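Local coordinates for hypothetical protein (Nostoc punctiforme, PDB 2O62) that is of unknown function but pairs a DUF3598 N-terminal region with a C-terminal beta barrel, both related to the calycins, at residues Ser21-Ser24 against Thr28-Asn31; Thr153-Arg156 against Pro161-Tyr164; Ile250-Asp255 against Trp259-Leu264. All coordinates share one frame; numbering follows the deposited sequence.

Contact 1 (Ser21-Ser24 against Thr28-Asn31)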
ATOM      1  N   SER A  21      10.551  -0.031  -9.562  1.00 19.02           N
ATOM      2  CA  SER A  21      10.258  -1.145 -10.490  1.00 19.53           C
ATOM      3  C   SER A  21       8.833  -1.066 -10.994  1.00 20.71           C
ATOM      4  O   SER A  21       7.905  -1.049 -10.192  1.00 21.56           O
ATOM      5  CB  SER A  21      10.445  -2.483  -9.773  1.00 19.26           C
ATOM      6  OG  SER A  21      11.723  -2.530  -9.183  1.00 19.88           O
ATOM      7  N   ASN A  22       8.666  -0.976 -12.313  1.00 21.09           N
ATOM      8  CA  ASN A  22       7.354  -0.997 -12.956  1.00 21.06           C
ATOM      9  C   ASN A  22       6.976  -2.394 -13.352  1.00 19.98           C
ATOM     10  O   ASN A  22       7.708  -3.035 -14.075  1.00 20.16           O
ATOM     11  CB  ASN A  22       7.363  -0.168 -14.223  1.00 22.57           C
ATOM     12  CG  ASN A  22       7.701   1.265 -13.953  1.00 28.53           C
ATOM     13  OD1 ASN A  22       7.444   1.782 -12.869  1.00 34.68           O
ATOM     14  ND2 ASN A  22       8.278   1.922 -14.937  1.00 40.02           N
ATOM     15  N   PHE A  23       5.804  -2.782 -12.886  1.00 19.32           N
ATOM     16  CA  PHE A  23       5.187  -4.055 -13.172  1.00 21.01           C
ATOM     17  C   PHE A  23       3.905  -3.881 -13.969  1.00 21.47           C
ATOM     18  O   PHE A  23       3.165  -2.900 -13.799  1.00 21.26           O
ATOM     19  CB  PHE A  23       4.833  -4.741 -11.848  1.00 21.32           C
ATOM     20  CG  PHE A  23       6.006  -5.283 -11.124  1.00 21.94           C
ATOM     21  CD1 PHE A  23       6.705  -4.504 -10.235  1.00 22.82           C
ATOM     22  CD2 PHE A  23       6.433  -6.584 -11.331  1.00 24.12           C
ATOM     23  CE1 PHE A  23       7.818  -4.992  -9.559  1.00 21.76           C
ATOM     24  CE2 PHE A  23       7.557  -7.078 -10.653  1.00 23.90           C
ATOM     25  CZ  PHE A  23       8.239  -6.248  -9.746  1.00 21.53           C
ATOM     26  N   SER A  24       3.604  -4.874 -14.796  1.00 21.38           N
ATOM     27  CA  SER A  24       2.303  -4.974 -15.457  1.00 22.05           C
ATOM     28  C   SER A  24       1.218  -5.384 -14.444  1.00 22.29           C
ATOM     29  O   SER A  24       1.541  -5.864 -13.341  1.00 22.40           O
ATOM     30  CB  SER A  24       2.358  -6.000 -16.589  1.00 22.01           C
ATOM     31  OG  SER A  24       2.312  -7.312 -16.074  1.00 21.78           O
ATOM     32  N   THR A  28       4.327  -8.782 -14.201  1.00 24.48           N
ATOM     33  CA  THR A  28       5.524  -8.919 -15.004  1.00 23.74           C
ATOM     34  C   THR A  28       6.376  -7.692 -14.808  1.00 21.92           C
ATOM     35  O   THR A  28       5.864  -6.582 -14.898  1.00 20.72           O
ATOM     36  CB  THR A  28       5.172  -9.029 -16.505  1.00 23.67           C
ATOM     37  OG1 THR A  28       4.378 -10.200 -16.729  1.00 26.14           O
ATOM     38  CG2 THR A  28       6.422  -9.074 -17.357  1.00 24.24           C
ATOM     39  N   LEU A  29       7.663  -7.883 -14.516  1.00 20.93           N
ATOM     40  CA  LEU A  29       8.575  -6.751 -14.362  1.00 20.89           C
ATOM     41  C   LEU A  29       8.870  -6.163 -15.737  1.00 20.77           C
ATOM     42  O   LEU A  29       9.394  -6.853 -16.613  1.00 19.77           O
ATOM     43  CB  LEU A  29       9.893  -7.173 -13.678  1.00 21.65           C
ATOM     44  CG  LEU A  29      10.978  -6.085 -13.533  1.00 20.51           C
ATOM     45  CD1 LEU A  29      10.439  -4.945 -12.689  1.00 21.22           C
ATOM     46  CD2 LEU A  29      12.260  -6.670 -12.981  1.00 21.94           C
ATOM     47  N   LEU A  30       8.592  -4.877 -15.897  1.00 19.67           N
ATOM     48  CA  LEU A  30       8.804  -4.208 -17.149  1.00 20.10           C
ATOM     49  C   LEU A  30      10.037  -3.343 -17.137  1.00 20.33           C
ATOM     50  O   LEU A  30      10.799  -3.331 -18.110  1.00 20.39           O
ATOM     51  CB  LEU A  30       7.587  -3.343 -17.498  1.00 20.57           C
ATOM     52  CG  LEU A  30       6.245  -4.094 -17.571  1.00 22.04           C
ATOM     53  CD1 LEU A  30       5.081  -3.142 -17.836  1.00 23.41           C
ATOM     54  CD2 LEU A  30       6.322  -5.171 -18.617  1.00 22.45           C
ATOM     55  N   ASN A  31      10.243  -2.610 -16.059  1.00 20.06           N
ATOM     56  CA  ASN A  31      11.312  -1.639 -16.009  1.00 22.42           C
ATOM     57  C   ASN A  31      11.732  -1.449 -14.564  1.00 21.54           C
ATOM     58  O   ASN A  31      10.886  -1.354 -13.667  1.00 22.63           O
ATOM     59  CB  ASN A  31      10.839  -0.315 -16.579  1.00 24.29           C
ATOM     60  CG  ASN A  31      11.968   0.677 -16.757  1.00 30.08           C
ATOM     61  OD1 ASN A  31      12.098   1.623 -15.967  1.00 41.34           O
ATOM     62  ND2 ASN A  31      12.829   0.451 -17.758  1.00 35.80           N
TER
HETATM   63  O   HOH W   1       2.031  -9.177 -18.262  1.00 36.03           O

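Contact 2 (Thr153-Arg156 against Pro161-Tyr164)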
ATOM      1  N   THR A 153      -7.317   3.659  11.798  1.00 19.32           N
ATOM      2  CA  THR A 153      -7.845   4.490  10.717  1.00 18.96           C
ATOM      3  C   THR A 153      -7.633   5.910  11.152  1.00 18.18           C
ATOM      4  O   THR A 153      -8.056   6.346  12.258  1.00 18.27           O
ATOM      5  CB  THR A 153      -9.344   4.214  10.390  1.00 18.95           C
ATOM      6  OG1 THR A 153      -9.509   2.826  10.000  1.00 20.02           O
ATOM      7  CG2 THR A 153      -9.828   5.141   9.248  1.00 20.03           C
ATOM      8  N   ILE A 154      -6.972   6.643  10.264  1.00 18.83           N
ATOM      9  CA  ILE A 154      -6.812   8.077  10.399  1.00 18.64           C
ATOM     10  C   ILE A 154      -7.545   8.837   9.278  1.00 19.46           C
ATOM     11  O   ILE A 154      -7.838   8.290   8.227  1.00 18.58           O
ATOM     12  CB  ILE A 154      -5.318   8.477  10.424  1.00 18.60           C
ATOM     13  CG1 ILE A 154      -4.586   8.036   9.180  1.00 19.62           C
ATOM     14  CG2 ILE A 154      -4.627   7.921  11.674  1.00 19.91           C
ATOM     15  CD1 ILE A 154      -3.123   8.491   9.197  1.00 20.32           C
ATOM     16  N   TYR A 155      -7.813  10.113   9.547  1.00 19.32           N
ATOM     17  CA  TYR A 155      -8.747  10.922   8.761  1.00 21.92           C
ATOM     18  C   TYR A 155      -8.076  12.176   8.287  1.00 23.97           C
ATOM     19  O   TYR A 155      -7.169  12.669   8.916  1.00 23.67           O
ATOM     20  CB  TYR A 155     -10.002  11.253   9.575  1.00 21.51           C
ATOM     21  CG  TYR A 155     -10.695   9.968   9.988  1.00 21.51           C
ATOM     22  CD1 TYR A 155     -11.611   9.347   9.158  1.00 19.80           C
ATOM     23  CD2 TYR A 155     -10.451   9.401  11.229  1.00 22.04           C
ATOM     24  CE1 TYR A 155     -12.229   8.155   9.521  1.00 21.07           C
ATOM     25  CE2 TYR A 155     -11.067   8.224  11.615  1.00 19.34           C
ATOM     26  CZ  TYR A 155     -11.971   7.610  10.752  1.00 23.11           C
ATOM     27  OH  TYR A 155     -12.585   6.430  11.101  1.00 23.56           O
ATOM     28  N   ARG A 156      -8.554  12.689   7.163  1.00 26.96           N
ATOM     29  CA  ARG A 156      -8.027  13.916   6.601  1.00 29.41           C
ATOM     30  C   ARG A 156      -8.259  15.149   7.388  1.00 31.20           C
ATOM     31  O   ARG A 156      -7.460  16.069   7.303  1.00 32.15           O
ATOM     32  CB  ARG A 156      -8.635  14.159   5.252  1.00 29.70           C
ATOM     33  CG  ARG A 156      -8.267  13.159   4.262  1.00 29.82           C
ATOM     34  CD  ARG A 156      -8.938  13.538   3.001  1.00 30.60           C
ATOM     35  NE  ARG A 156      -8.699  14.939   2.702  1.00 28.13           N
ATOM     36  CZ  ARG A 156      -9.452  15.653   1.883  1.00 28.83           C
ATOM     37  NH1 ARG A 156     -10.487  15.101   1.245  1.00 28.46           N
ATOM     38  NH2 ARG A 156      -9.174  16.932   1.680  1.00 30.16           N
ATOM     39  N   PRO A 161      -8.070   9.298  15.659  1.00 25.42           N
ATOM     40  CA  PRO A 161      -8.054   7.996  14.997  1.00 23.96           C
ATOM     41  C   PRO A 161      -9.005   6.996  15.602  1.00 22.58           C
ATOM     42  O   PRO A 161      -9.295   7.080  16.789  1.00 22.87           O
ATOM     43  CB  PRO A 161      -6.600   7.519  15.192  1.00 24.00           C
ATOM     44  CG  PRO A 161      -5.843   8.754  15.484  1.00 25.26           C
ATOM     45  CD  PRO A 161      -6.754   9.642  16.215  1.00 25.83           C
ATOM     46  N   ASP A 162      -9.468   6.059  14.788  1.00 19.89           N
ATOM     47  CA  ASP A 162     -10.231   4.921  15.230  1.00 19.56           C
ATOM     48  C   ASP A 162      -9.407   3.638  15.220  1.00 18.79           C
ATOM     49  O   ASP A 162      -8.496   3.505  14.421  1.00 19.02           O
ATOM     50  CB  ASP A 162     -11.444   4.752  14.336  1.00 19.72           C
ATOM     51  CG  ASP A 162     -12.499   5.795  14.627  1.00 21.86           C
ATOM     52  OD1 ASP A 162     -12.854   5.927  15.806  1.00 21.96           O
ATOM     53  OD2 ASP A 162     -13.003   6.436  13.687  1.00 23.37           O
ATOM     54  N   ILE A 163      -9.700   2.739  16.174  1.00 17.84           N
ATOM     55  CA  ILE A 163      -8.960   1.487  16.334  0.50 17.98           C
ATOM     56  C   ILE A 163      -9.945   0.333  16.275  1.00 17.62           C
ATOM     57  O   ILE A 163     -10.980   0.381  16.922  1.00 17.95           O
ATOM     58  CB  ILE A 163      -8.182   1.472  17.690  0.50 18.20           C
ATOM     59  CG1 ILE A 163      -7.095   2.542  17.674  0.50 18.39           C
ATOM     60  CG2 ILE A 163      -7.532   0.137  17.940  0.50 18.61           C
ATOM     61  CD1 ILE A 163      -6.603   2.933  19.031  0.50 20.57           C
ATOM     62  N   TYR A 164      -9.588  -0.698  15.515  1.00 17.59           N
ATOM     63  CA  TYR A 164     -10.443  -1.840  15.258  1.00 19.45           C
ATOM     64  C   TYR A 164      -9.651  -3.121  15.413  1.00 20.32           C
ATOM     65  O   TYR A 164      -8.443  -3.113  15.206  1.00 22.01           O
ATOM     66  CB  TYR A 164     -10.897  -1.763  13.799  1.00 20.25           C
ATOM     67  CG  TYR A 164     -11.617  -0.496  13.455  1.00 20.97           C
ATOM     68  CD1 TYR A 164     -12.942  -0.391  13.688  1.00 24.11           C
ATOM     69  CD2 TYR A 164     -10.959   0.578  12.883  1.00 23.59           C
ATOM     70  CE1 TYR A 164     -13.648   0.763  13.404  1.00 25.00           C
ATOM     71  CE2 TYR A 164     -11.640   1.748  12.579  1.00 22.45           C
ATOM     72  CZ  TYR A 164     -13.009   1.812  12.823  1.00 24.80           C
ATOM     73  OH  TYR A 164     -13.786   2.925  12.599  1.00 25.94           O
TER

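Contact 3 (Ile250-Asp255 against Trp259-Leu264)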
ATOM      1  N   ILE A 250      -4.983   0.560   3.425  1.00 21.14           N
ATOM      2  CA  ILE A 250      -6.178   0.850   2.636  1.00 19.36           C
ATOM      3  C   ILE A 250      -6.416   2.356   2.616  1.00 18.65           C
ATOM      4  O   ILE A 250      -6.618   2.952   3.672  1.00 19.20           O
ATOM      5  CB  ILE A 250      -7.396   0.186   3.216  1.00 20.61           C
ATOM      6  CG1 ILE A 250      -7.147  -1.322   3.414  1.00 19.81           C
ATOM      7  CG2 ILE A 250      -8.593   0.427   2.312  1.00 21.39           C
ATOM      8  CD1 ILE A 250      -6.840  -1.714   4.814  1.00 24.34           C
ATOM      9  N   ARG A 251      -6.373   2.954   1.422  1.00 18.61           N
ATOM     10  CA  ARG A 251      -6.729   4.365   1.187  1.00 18.42           C
ATOM     11  C   ARG A 251      -8.170   4.398   0.677  1.00 18.58           C
ATOM     12  O   ARG A 251      -8.473   3.826  -0.367  1.00 19.56           O
ATOM     13  CB  ARG A 251      -5.802   4.987   0.139  1.00 17.08           C
ATOM     14  CG  ARG A 251      -5.849   6.510  -0.032  1.00 20.40           C
ATOM     15  CD  ARG A 251      -5.022   6.883  -1.274  1.00 19.02           C
ATOM     16  NE  ARG A 251      -5.138   8.322  -1.500  1.00 19.21           N
ATOM     17  CZ  ARG A 251      -4.448   9.250  -0.864  1.00 19.52           C
ATOM     18  NH1 ARG A 251      -3.476   8.950  -0.028  1.00 21.95           N
ATOM     19  NH2 ARG A 251      -4.704  10.524  -1.144  1.00 17.57           N
ATOM     20  N   SER A 252      -9.052   5.023   1.435  1.00 18.05           N
ATOM     21  CA  SER A 252     -10.501   4.904   1.215  1.00 19.01           C
ATOM     22  C   SER A 252     -11.125   6.165   0.644  1.00 19.77           C
ATOM     23  O   SER A 252     -10.920   7.248   1.163  1.00 19.29           O
ATOM     24  CB  SER A 252     -11.184   4.530   2.519  1.00 18.67           C
ATOM     25  OG  SER A 252     -10.691   3.288   3.025  1.00 20.32           O
ATOM     26  N   TYR A 253     -11.941   5.986  -0.395  1.00 19.44           N
ATOM     27  CA  TYR A 253     -12.683   7.064  -1.049  1.00 19.35           C
ATOM     28  C   TYR A 253     -14.187   6.848  -0.894  1.00 19.63           C
ATOM     29  O   TYR A 253     -14.664   5.737  -0.994  1.00 20.10           O
ATOM     30  CB  TYR A 253     -12.366   7.121  -2.547  1.00 18.73           C
ATOM     31  CG  TYR A 253     -10.973   7.587  -2.853  1.00 19.29           C
ATOM     32  CD1 TYR A 253      -9.890   6.723  -2.689  1.00 20.98           C
ATOM     33  CD2 TYR A 253     -10.730   8.910  -3.237  1.00 18.87           C
ATOM     34  CE1 TYR A 253      -8.588   7.134  -2.931  1.00 20.62           C
ATOM     35  CE2 TYR A 253      -9.399   9.333  -3.478  1.00 20.94           C
ATOM     36  CZ  TYR A 253      -8.361   8.432  -3.316  1.00 19.64           C
ATOM     37  OH  TYR A 253      -7.056   8.798  -3.516  1.00 17.69           O
ATOM     38  N   ASN A 254     -14.945   7.928  -0.666  1.00 18.72           N
ATOM     39  CA  ASN A 254     -16.424   7.801  -0.621  1.00 18.49           C
ATOM     40  C   ASN A 254     -17.000   7.745  -2.055  1.00 20.45           C
ATOM     41  O   ASN A 254     -16.253   7.919  -3.052  1.00 20.05           O
ATOM     42  CB  ASN A 254     -17.089   8.904   0.234  1.00 18.74           C
ATOM     43  CG  ASN A 254     -16.985  10.234  -0.344  1.00 16.78           C
ATOM     44  OD1 ASN A 254     -16.716  10.405  -1.526  1.00 18.94           O
ATOM     45  ND2 ASN A 254     -17.268  11.238   0.478  1.00 18.30           N
ATOM     46  N   ASP A 255     -18.298   7.459  -2.184  1.00 20.83           N
ATOM     47  CA  ASP A 255     -18.905   7.346  -3.520  1.00 21.76           C
ATOM     48  C   ASP A 255     -19.074   8.663  -4.271  1.00 21.81           C
ATOM     49  O   ASP A 255     -19.574   8.671  -5.397  1.00 21.69           O
ATOM     50  CB  ASP A 255     -20.199   6.551  -3.478  1.00 22.18           C
ATOM     51  CG  ASP A 255     -21.330   7.266  -2.816  1.00 25.45           C
ATOM     52  OD1 ASP A 255     -21.232   8.479  -2.513  1.00 26.00           O
ATOM     53  OD2 ASP A 255     -22.351   6.561  -2.631  1.00 29.37           O
ATOM     54  N   TRP A 259     -11.405  11.447  -1.155  1.00 17.03           N
ATOM     55  CA  TRP A 259     -10.623  10.722  -0.200  1.00 17.86           C
ATOM     56  C   TRP A 259     -11.099  11.002   1.227  1.00 18.66           C
ATOM     57  O   TRP A 259     -11.274  12.146   1.609  1.00 17.92           O
ATOM     58  CB  TRP A 259      -9.164  11.135  -0.351  1.00 18.36           C
ATOM     59  CG  TRP A 259      -8.246  10.442   0.565  1.00 19.25           C
ATOM     60  CD1 TRP A 259      -8.292   9.152   0.982  1.00 20.53           C
ATOM     61  CD2 TRP A 259      -7.087  11.016   1.140  1.00 20.02           C
ATOM     62  NE1 TRP A 259      -7.214   8.878   1.824  1.00 20.58           N
ATOM     63  CE2 TRP A 259      -6.464  10.021   1.933  1.00 19.91           C
ATOM     64  CE3 TRP A 259      -6.499  12.275   1.048  1.00 19.98           C
ATOM     65  CZ2 TRP A 259      -5.283  10.253   2.615  1.00 21.83           C
ATOM     66  CZ3 TRP A 259      -5.337  12.517   1.776  1.00 20.72           C
ATOM     67  CH2 TRP A 259      -4.761  11.530   2.562  1.00 21.20           C
ATOM     68  N   VAL A 260     -11.358   9.962   2.008  1.00 19.88           N
ATOM     69  CA  VAL A 260     -11.868  10.184   3.358  1.00 19.87           C
ATOM     70  C   VAL A 260     -10.923   9.712   4.456  1.00 20.49           C
ATOM     71  O   VAL A 260     -10.898  10.313   5.520  1.00 21.02           O
ATOM     72  CB  VAL A 260     -13.295   9.586   3.565  1.00 20.72           C
ATOM     73  CG1 VAL A 260     -14.283  10.330   2.675  1.00 23.21           C
ATOM     74  CG2 VAL A 260     -13.342   8.168   3.265  1.00 22.42           C
ATOM     75  N   SER A 261     -10.158   8.653   4.217  1.00 19.93           N
ATOM     76  CA  SER A 261      -9.392   8.057   5.316  1.00 19.61           C
ATOM     77  C   SER A 261      -8.290   7.108   4.822  1.00 19.85           C
ATOM     78  O   SER A 261      -8.241   6.734   3.629  1.00 18.81           O
ATOM     79  CB  SER A 261     -10.346   7.358   6.279  1.00 21.02           C
ATOM     80  OG  SER A 261     -10.840   6.150   5.710  1.00 17.42           O
ATOM     81  N   LEU A 262      -7.433   6.706   5.763  1.00 19.35           N
ATOM     82  CA  LEU A 262      -6.357   5.771   5.521  1.00 18.46           C
ATOM     83  C   LEU A 262      -6.262   4.856   6.700  1.00 19.16           C
ATOM     84  O   LEU A 262      -6.321   5.288   7.850  1.00 18.11           O
ATOM     85  CB  LEU A 262      -5.047   6.522   5.360  1.00 19.48           C
ATOM     86  CG  LEU A 262      -3.813   5.777   4.968  1.00 19.45           C
ATOM     87  CD1 LEU A 262      -3.974   5.330   3.554  1.00 22.24           C
ATOM     88  CD2 LEU A 262      -2.572   6.732   5.096  1.00 18.94           C
ATOM     89  N   THR A 263      -6.136   3.570   6.411  1.00 19.05           N
ATOM     90  CA  THR A 263      -6.093   2.523   7.432  1.00 19.56           C
ATOM     91  C   THR A 263      -4.834   1.666   7.322  1.00 19.57           C
ATOM     92  O   THR A 263      -4.444   1.274   6.222  1.00 19.85           O
ATOM     93  CB  THR A 263      -7.336   1.584   7.261  1.00 18.53           C
ATOM     94  OG1 THR A 263      -8.531   2.377   7.438  1.00 18.77           O
ATOM     95  CG2 THR A 263      -7.344   0.468   8.280  1.00 21.18           C
ATOM     96  N   LEU A 264      -4.226   1.358   8.482  1.00 20.35           N
ATOM     97  CA  LEU A 264      -3.080   0.464   8.560  1.00 20.73           C
ATOM     98  C   LEU A 264      -3.382  -0.672   9.521  1.00 21.29           C
ATOM     99  O   LEU A 264      -3.688  -0.464  10.686  1.00 20.03           O
ATOM    100  CB  LEU A 264      -1.826   1.244   8.967  1.00 20.97           C
ATOM    101  CG  LEU A 264      -0.523   0.424   9.009  1.00 22.71           C
ATOM    102  CD1 LEU A 264      -0.116  -0.038   7.710  1.00 23.76           C
ATOM    103  CD2 LEU A 264       0.583   1.342   9.601  1.00 23.78           C
TER
HETATM  104  O   HOH W   2      -9.244   3.776   5.271  1.00 12.66           O

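Contact 1 (Ser21-Ser24 against Thr28-Asn31)
Strands 21-23 and 29-31 run antiparallel but strongly twisted, their short axes 129° apart, and between Asn22 and Phe23 the register slips by one residue. The slip is explained at Asn22 O, which accepts from both Leu30 N at 2.7 Å and Asn31 N at 3.2 Å. Two residues facing one across an antiparallel pair make a classic beta bulge, here placed near the turn of the hairpin formed by strands 14-23 and 29-42. Beyond the bulge, Phe23 and Leu29 form a non-hydrogen-bonded pair with their side chains on one face of the sheet. Leu29 CG stands anti to the backbone N (chi1 176°), and this, with chi2 near +60°, brings CD1 over one face of the Phe23 ring, 4.1 Å from its centroid and displaced toward the rim, a CH-pi contact. Ser21 CB touches the same methyl, while its OG turns to Asp32 and Arg124. On the face of Asn22 and Asn31 the two side chains run alongside each other, their amide planes turned only modestly from parallel, and Asn22 OD1 bonds to Thr121. At the turn end Ser24 N donates to Thr28 O at 2.8 Å, and Thr28 N returns a bond of 3.1 Å to Ser24 OG. Ser24 OG also accepts from Glu26 N, and a water joins it to Thr28 OG1.

Contact 2 (Thr153-Arg156 against Pro161-Tyr164)
The Tyr155 ring meets Asp162 at its edge, with OD2 of the carboxylate near the ring plane and the two planes 84° apart, while Arg159 makes a cation-pi contact with the same ring. Tyr155 OH donates to Asp162 OD2 at 2.6 Å, using the anti lone pair of that oxygen, the one directed away from OD1. Tyr155 CG lies anti to its carbonyl carbon (chi1 -60°), and the length of the ring then carries the hydroxyl across to the other strand. The Tyr164 ring takes Thr153 OG1 obliquely, CE2 being 3.5 Å from that oxygen; Thr153 OG1 hydrogen-bonds to Thr263 OG1 on strand 259-269. All this sits at the turn end of the hairpin of strands 145-155 and 162-172, the first two strands of the C-terminal barrel. Within it the short segments 153-155 and 162-164 run antiparallel at 161°. The backbone evidence is one antiparallel hydrogen-bonded pair: Thr153 N reaches Asp162 O at 2.9 Å, and Asp162 N bonds back to Thr153 O, also at 2.9 Å. Thr153 and Asp162 therefore direct their side chains to the same face. Away from that face, Ile154 CG2 packs against the Pro161 ring, 4.1 Å from CB, and the rest of the Ile154 side chain leads off toward Leu262 and Phe74.

Contact 3 (Ile250-Asp255 against Trp259-Leu264)
The beta hairpin of strands 245-253 and 259-269, the last two of the C-terminal barrel, carries a classic beta bulge near its turn: Ser252 O receives Val260 N at 2.9 Å and, weakly, Ser261 N. Further from the turn Ile250 and Thr263 exchange two backbone bonds. On the face of Arg251, Tyr253 and Trp259, the Arg251 guanidinium lies flat on the indole, planes 18° apart, with CZ 3.7 Å from the centroid of the six-membered ring, a cation-pi stack. The side chain runs extended as far as NE, after which chi4 of 81° turns the guanidinium flat onto the indole. Arg251 NE donates in the guanidinium plane to Tyr253 OH at 2.8 Å, and its NH1 and NH2 bond to Ser80 and Gly70, which fixes the group's rotation. Tyr253 CE2 packs 3.6 Å from Trp259 CB, and its hydroxyl also bonds to Leu83. Trp259 NE1 and Ser252 N reach Ser261 O from opposite faces of its carbonyl plane. An alanine in place of Trp259 removes the indole, and would probably leave the Arg251 guanidinium without its stacking partner, open a gap beside Tyr253 and cost Ser261 O one of its two donors. On the other face a water bridges Ser252 OG, Ser261 OG and Thr263 OG1; Thr263 OG1 also bonds to Thr153, and Ser252 OG to a glycerol, probably from the crystallisation liquor. The Arg251 cation is buried, and the indole face and bonded oxygens probably offset part of the lost solvation.

How the contacts relate
Along the chain the contacts come in series, contact 1 first and contact 3 last, each near the turn of its own hairpin. Contact 1 belongs to the N-terminal antiparallel sheet; contacts 2 and 3 share the closed C-terminal barrel, across the chain's centre from it. Centre to centre, contact 1 is about 33 Å from contact 2 and 26 Å from contact 3, without touching either. Contacts 2 and 3, about 10 Å apart between centres, meet where strands 145-155 and 259-269 are neighbours: Ile154 N lies 2.8 Å from Leu262 O, a probable hydrogen bond. The first and last hairpins thus meet at the barrel's closure.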